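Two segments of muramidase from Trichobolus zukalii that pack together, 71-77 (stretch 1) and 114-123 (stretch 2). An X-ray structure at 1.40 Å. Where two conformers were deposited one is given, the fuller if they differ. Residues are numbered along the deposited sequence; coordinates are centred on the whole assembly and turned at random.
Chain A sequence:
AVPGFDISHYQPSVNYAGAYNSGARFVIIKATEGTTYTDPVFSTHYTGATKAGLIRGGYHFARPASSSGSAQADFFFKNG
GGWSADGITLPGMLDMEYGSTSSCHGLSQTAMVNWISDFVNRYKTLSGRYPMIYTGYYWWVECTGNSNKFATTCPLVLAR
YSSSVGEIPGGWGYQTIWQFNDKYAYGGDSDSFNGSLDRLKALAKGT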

# COMPACT_ATOMS: atom_id res chain seq x y z
N ALA A 71 13.08 10.44 -4.71
CA ALA A 71 13.29 9.87 -6.05
C ALA A 71 12.34 8.69 -6.27
O ALA A 71 11.81 8.51 -7.36
CB ALA A 71 14.71 9.44 -6.19
N GLN A 72 12.13 7.87 -5.25
CA GLN A 72 11.21 6.73 -5.39
C GLN A 72 9.74 7.19 -5.44
O GLN A 72 8.99 6.58 -6.21
CB GLN A 72 11.51 5.71 -4.30
CG GLN A 72 12.72 4.89 -4.70
CD GLN A 72 13.12 3.81 -3.72
OE1 GLN A 72 12.34 2.99 -3.25
NE2 GLN A 72 14.42 3.75 -3.45
N ALA A 73 9.38 8.23 -4.73
CA ALA A 73 8.02 8.78 -4.87
C ALA A 73 7.79 9.30 -6.29
O ALA A 73 6.73 9.04 -6.85
CB ALA A 73 7.74 9.86 -3.86
N ASP A 74 8.79 9.95 -6.89
CA ASP A 74 8.63 10.47 -8.26
C ASP A 74 8.42 9.28 -9.21
O ASP A 74 7.55 9.31 -10.10
CB ASP A 74 9.90 11.20 -8.71
CG ASP A 74 10.04 12.59 -8.16
OD1 ASP A 74 9.08 13.11 -7.62
OD2 ASP A 74 11.16 13.13 -8.29
N PHE A 75 9.24 8.24 -9.06
CA PHE A 75 9.19 7.07 -9.93
C PHE A 75 7.85 6.36 -9.81
O PHE A 75 7.22 6.02 -10.81
CB PHE A 75 10.39 6.17 -9.61
CG PHE A 75 10.45 4.95 -10.46
CD1 PHE A 75 10.64 5.04 -11.84
CD2 PHE A 75 10.46 3.69 -9.88
CE1 PHE A 75 10.73 3.88 -12.59
CE2 PHE A 75 10.49 2.54 -10.64
CZ PHE A 75 10.63 2.64 -11.98
N PHE A 76 7.40 6.14 -8.60
CA PHE A 76 6.08 5.52 -8.33
C PHE A 76 4.97 6.34 -8.99
O PHE A 76 4.11 5.83 -9.67
CB PHE A 76 5.89 5.41 -6.85
CG PHE A 76 4.53 4.95 -6.40
CD1 PHE A 76 3.95 3.81 -6.90
CD2 PHE A 76 3.87 5.66 -5.43
CE1 PHE A 76 2.73 3.38 -6.43
CE2 PHE A 76 2.64 5.23 -4.92
CZ PHE A 76 2.09 4.05 -5.42
N PHE A 77 4.99 7.65 -8.72
CA PHE A 77 3.92 8.53 -9.17
C PHE A 77 3.80 8.51 -10.69
O PHE A 77 2.64 8.51 -11.18
CB PHE A 77 4.18 9.93 -8.63
CG PHE A 77 3.13 10.92 -9.05
CD1 PHE A 77 1.88 10.92 -8.42
CD2 PHE A 77 3.37 11.81 -10.10
CE1 PHE A 77 0.91 11.82 -8.83
CE2 PHE A 77 2.43 12.75 -10.45
CZ PHE A 77 1.19 12.72 -9.84
N ASN A 114 13.44 9.55 8.22
CA ASN A 114 13.69 10.66 7.25
C ASN A 114 13.37 10.20 5.82
O ASN A 114 12.83 10.97 5.04
CB ASN A 114 15.13 11.17 7.38
CG ASN A 114 15.38 11.95 8.64
OD1 ASN A 114 14.43 12.40 9.28
ND2 ASN A 114 16.65 12.07 8.97
N TRP A 115 13.76 8.98 5.48
CA TRP A 115 13.55 8.44 4.11
C TRP A 115 12.03 8.34 3.86
O TRP A 115 11.54 8.80 2.82
CB TRP A 115 14.17 7.04 3.99
CG TRP A 115 14.17 6.50 2.61
CD1 TRP A 115 15.21 6.61 1.76
CD2 TRP A 115 13.10 5.85 1.89
NE1 TRP A 115 14.88 6.06 0.54
CE2 TRP A 115 13.57 5.62 0.58
CE3 TRP A 115 11.81 5.48 2.21
CZ2 TRP A 115 12.80 4.97 -0.38
CZ3 TRP A 115 11.03 4.87 1.27
CH2 TRP A 115 11.51 4.66 -0.02
N ILE A 116 11.29 7.78 4.80
CA ILE A 116 9.82 7.67 4.63
C ILE A 116 9.21 9.06 4.55
O ILE A 116 8.34 9.29 3.75
CB ILE A 116 9.22 6.85 5.75
CG1 ILE A 116 9.72 5.41 5.71
CG2 ILE A 116 7.69 6.89 5.71
CD1 ILE A 116 9.37 4.58 6.95
N SER A 117 9.67 10.00 5.36
CA SER A 117 9.15 11.39 5.34
C SER A 117 9.30 11.97 3.95
O SER A 117 8.44 12.63 3.41
CB SER A 117 9.86 12.29 6.33
OG SER A 117 9.64 11.90 7.65
N ASP A 118 10.48 11.78 3.37
CA ASP A 118 10.74 12.35 2.04
C ASP A 118 9.82 11.69 1.01
O ASP A 118 9.27 12.40 0.16
CB ASP A 118 12.19 12.13 1.63
CG ASP A 118 13.24 13.02 2.27
OD1 ASP A 118 12.86 13.94 2.93
OD2 ASP A 118 14.44 12.68 2.09
N PHE A 119 9.63 10.37 1.08
CA PHE A 119 8.69 9.71 0.16
C PHE A 119 7.31 10.28 0.36
O PHE A 119 6.62 10.65 -0.63
CB PHE A 119 8.70 8.20 0.36
CG PHE A 119 7.85 7.46 -0.65
CD1 PHE A 119 6.46 7.46 -0.54
CD2 PHE A 119 8.44 6.79 -1.71
CE1 PHE A 119 5.70 6.80 -1.48
CE2 PHE A 119 7.68 6.16 -2.68
CZ PHE A 119 6.30 6.14 -2.54
N VAL A 120 6.85 10.29 1.61
CA VAL A 120 5.45 10.66 1.96
C VAL A 120 5.13 12.09 1.51
O VAL A 120 4.06 12.32 0.90
CB VAL A 120 5.24 10.48 3.47
CG1 VAL A 120 4.07 11.26 4.02
CG2 VAL A 120 5.18 9.01 3.86
N ASN A 121 6.02 13.02 1.81
CA ASN A 121 5.79 14.42 1.49
C ASN A 121 5.93 14.63 -0.00
O ASN A 121 5.16 15.42 -0.57
CB ASN A 121 6.71 15.32 2.31
CG ASN A 121 6.24 15.42 3.74
OD1 ASN A 121 5.15 15.95 4.01
ND2 ASN A 121 7.01 14.89 4.67
N ARG A 122 6.88 14.00 -0.68
CA ARG A 122 6.95 14.11 -2.15
C ARG A 122 5.66 13.60 -2.78
O ARG A 122 5.10 14.28 -3.68
CB ARG A 122 8.14 13.34 -2.68
CG ARG A 122 8.44 13.60 -4.13
CD ARG A 122 8.66 15.05 -4.46
NE ARG A 122 9.14 15.16 -5.82
CZ ARG A 122 9.79 16.20 -6.28
NH1 ARG A 122 10.01 17.26 -5.54
NH2 ARG A 122 10.18 16.18 -7.53
N TYR A 123 5.15 12.47 -2.32
CA TYR A 123 3.89 11.93 -2.86
C TYR A 123 2.73 12.90 -2.63
O TYR A 123 1.89 13.07 -3.55
CB TYR A 123 3.63 10.53 -2.29
CG TYR A 123 2.44 9.88 -2.94
CD1 TYR A 123 2.61 9.18 -4.12
CD2 TYR A 123 1.15 10.03 -2.40
CE1 TYR A 123 1.51 8.66 -4.77
CE2 TYR A 123 0.06 9.48 -3.05
CZ TYR A 123 0.23 8.83 -4.27
OH TYR A 123 -0.89 8.23 -4.88

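Two helical segments lie against each other here, their axes 8.2 Å apart at closest approach and their N-to-C directions 39° apart, so the two helices run in broadly the same sense. The contact is mostly apolar, with one charged pair toward its more exposed side.

A71 begins the first segment with its CA-to-CB bond directed away from the partner helix, and it makes no contact there. Q72 points toward the partner, and its OE1 lies 3.5 Å from CZ2 of W115, at the edge of the indole and near its plane, where the polarized C-H groups of an aromatic ring tolerate an oxygen well. Both polar ends of the Q72 amide are hydrogen-bonded elsewhere in the structure, so the buried amide is not left without partners.

A73 is the point of tightest backbone approach: its CA comes within 5.2 Å of the CA of F119. A small residue suits this position, because the methyl group fills the narrow gap between the helices. A73 CB sits over one face of the F119 ring, 3.9 Å from the ring centroid and 13° off the ring normal, a CH-pi contact. The same CB lies 3.7 Å from R122 CB, so the methyl also packs against the aliphatic base of the arginine.

The CA-to-CB bond of D74 points sideways, but its carboxylate comes nearer and forms a salt bridge with R122. The bond from R122 NE to D74 OD1 is short, 2.7 Å, and nearly straight, with an angle of 166° at the hydrogen. R122 NH2 adds two weak hydrogen bonds, 3.3 Å to D74 OD1 and 3.3 Å to D74 OD2. The acid meets the edge of the guanidinium, near its plane, where the N-H groups point. Both residues are partly exposed, an apt setting for opposite charges: the short D74 side chain is met by the long, flexible one of R122.

F75 turns its ring elsewhere. One residue on, F76 points toward the partner and reaches two aromatic rings: its CD2 is 3.8 Å from F119 CZ, near the plane of the F119 ring, and its CE2 is 3.6 Å from Y123 CE1. The F76 and Y123 planes are inclined by 30° with centroids 5.7 Å apart, slid so far that the rings barely overlap. F77 closes the segment more loosely, its CD1 4.3 Å from Y123 CE1. Tyrosine suits this place because its ring supplies apolar surface while its OH is hydrogen-bonded elsewhere in the structure.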